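Local coordinates for protein nitrilotriacetate monooxygenase component B (Bacillus cereus ATCC 14579, PDB 3BPK) that probably binds FMN and acts as the flavin reductase-like component B of a nitrilotriacetate monooxygenase, at residues B[31-36]-B[82-87]. Numbering follows the deposited sequence.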
# COMPACT_ATOMS: atom_id res chain seq x y z
N ALA B 31 -4.10 6.11 5.33
CA ALA B 31 -4.34 7.44 4.77
C ALA B 31 -5.60 8.03 5.40
O ALA B 31 -6.67 7.41 5.33
CB ALA B 31 -4.52 7.38 3.24
N PHE B 32 -5.49 9.23 5.98
CA PHE B 32 -6.70 9.90 6.45
C PHE B 32 -7.02 10.92 5.36
O PHE B 32 -6.22 11.85 5.12
CB PHE B 32 -6.49 10.58 7.79
CG PHE B 32 -7.69 11.30 8.25
CD1 PHE B 32 -8.86 10.59 8.52
CD2 PHE B 32 -7.66 12.70 8.45
CE1 PHE B 32 -10.01 11.26 8.93
CE2 PHE B 32 -8.80 13.36 8.86
CZ PHE B 32 -9.97 12.65 9.12
N VAL B 33 -8.14 10.71 4.67
CA VAL B 33 -8.39 11.45 3.41
C VAL B 33 -9.59 12.38 3.56
O VAL B 33 -10.68 11.93 3.95
CB VAL B 33 -8.71 10.47 2.26
CG1 VAL B 33 -8.99 11.24 0.94
CG2 VAL B 33 -7.53 9.51 2.02
N THR B 34 -9.37 13.67 3.24
CA THR B 34 -10.49 14.64 3.23
C THR B 34 -10.85 14.97 1.79
O THR B 34 -10.00 14.97 0.88
CB THR B 34 -10.20 15.94 4.01
OG1 THR B 34 -8.99 16.55 3.53
CG2 THR B 34 -10.07 15.64 5.49
N SER B 35 -12.13 15.27 1.60
CA SER B 35 -12.69 15.52 0.28
C SER B 35 -13.95 16.34 0.53
O SER B 35 -14.46 16.39 1.66
CB SER B 35 -13.01 14.18 -0.43
OG SER B 35 -14.02 13.44 0.27
N VAL B 36 -14.45 16.99 -0.53
CA VAL B 36 -15.60 17.92 -0.36
C VAL B 36 -16.73 17.52 -1.29
O VAL B 36 -16.48 17.18 -2.46
CB VAL B 36 -15.15 19.39 -0.61
CG1 VAL B 36 -16.36 20.34 -0.52
CG2 VAL B 36 -14.10 19.81 0.46
N GLY B 82 -11.75 16.67 -8.49
CA GLY B 82 -10.41 16.36 -8.98
C GLY B 82 -9.31 16.61 -7.95
O GLY B 82 -8.13 16.76 -8.31
N GLU B 83 -9.69 16.65 -6.67
CA GLU B 83 -8.79 17.11 -5.58
C GLU B 83 -9.16 16.39 -4.31
O GLU B 83 -10.33 16.07 -4.08
CB GLU B 83 -9.01 18.63 -5.32
CG GLU B 83 -8.65 19.52 -6.51
CD GLU B 83 -8.99 20.98 -6.26
OE1 GLU B 83 -9.73 21.24 -5.30
OE2 GLU B 83 -8.49 21.82 -7.03
N PHE B 84 -8.15 16.17 -3.46
CA PHE B 84 -8.38 15.60 -2.12
C PHE B 84 -7.11 15.77 -1.32
O PHE B 84 -6.05 16.02 -1.90
CB PHE B 84 -8.83 14.11 -2.19
CG PHE B 84 -7.89 13.19 -2.96
CD1 PHE B 84 -6.96 12.38 -2.27
CD2 PHE B 84 -7.95 13.11 -4.37
CE1 PHE B 84 -6.11 11.51 -2.98
CE2 PHE B 84 -7.11 12.22 -5.06
CZ PHE B 84 -6.20 11.43 -4.38
N VAL B 85 -7.21 15.68 0.01
CA VAL B 85 -5.99 15.78 0.82
C VAL B 85 -5.72 14.44 1.51
O VAL B 85 -6.65 13.85 2.12
CB VAL B 85 -6.11 16.90 1.89
CG1 VAL B 85 -4.80 17.04 2.73
CG2 VAL B 85 -6.41 18.28 1.24
N VAL B 86 -4.46 14.00 1.47
CA VAL B 86 -4.07 12.75 2.14
C VAL B 86 -3.21 13.12 3.34
O VAL B 86 -2.17 13.78 3.18
CB VAL B 86 -3.28 11.83 1.19
CG1 VAL B 86 -2.79 10.59 1.98
CG2 VAL B 86 -4.17 11.42 0.01
N HIS B 87 -3.63 12.69 4.53
CA HIS B 87 -2.89 12.97 5.74
C HIS B 87 -2.26 11.68 6.24
O HIS B 87 -2.88 10.60 6.18
CB HIS B 87 -3.83 13.48 6.86
CG HIS B 87 -4.64 14.67 6.47
ND1 HIS B 87 -5.77 14.56 5.68
CD2 HIS B 87 -4.53 15.99 6.79
CE1 HIS B 87 -6.31 15.76 5.51
NE2 HIS B 87 -5.57 16.65 6.16
O HOH W 1 -12.95 16.39 -3.03
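Two neighbouring antiparallel strands of the main sheet in the flavin reductase-like domain, whose family generally binds FMN, meet here, 31-36 against 83-87, with directions 157° apart and axes 4.6 Å apart at closest approach. The close part runs from Phe32 to Thr34, opposite His87 to Val85, where four backbone hydrogen bonds join the strands. Phe32 and His87 form a hydrogen-bonded pair, with Phe32 N to His87 O nearly straight (175° at the hydrogen), and Thr34 and Val85 form the next, both of its bonds lying in the carbonyl planes. Between them the non-hydrogen-bonded pair Val33 and Val86 brings Val33 CA to 3.2 Å from Val85 O, a CA-H...O contact.

Toward Gly82 the pairing loosens: direct bonds stop at Val85, and one water bridges the strands, accepting from Val36 N and donating to Glu83 O at 2.8 Å. Glu83 is partly exposed there, and its OE1 hydrogen-bonds Ser125 OG.

On the Val33 face the packing is apolar. Ala31 CB meets Val86 CG1, and Val33 CG1 approaches Phe84 CD1 obliquely at 4.0 Å; helix 73-81 and strand 42-54 also touch this layer. The other face is partly polar. Thr34 OG1 lies 3.3 Å from Val85 CB and hydrogen-bonds Pro127 O.

The first torsion of His87 (-55°) sets CG beside its own backbone N, bringing the ring edge to Phe32 O; NE2 hydrogen-bonds Val129 N. Phe32 O is thus gripped twice, by His87 N in the carbonyl plane and by His87 ND1, 2.8 Å away and above that plane.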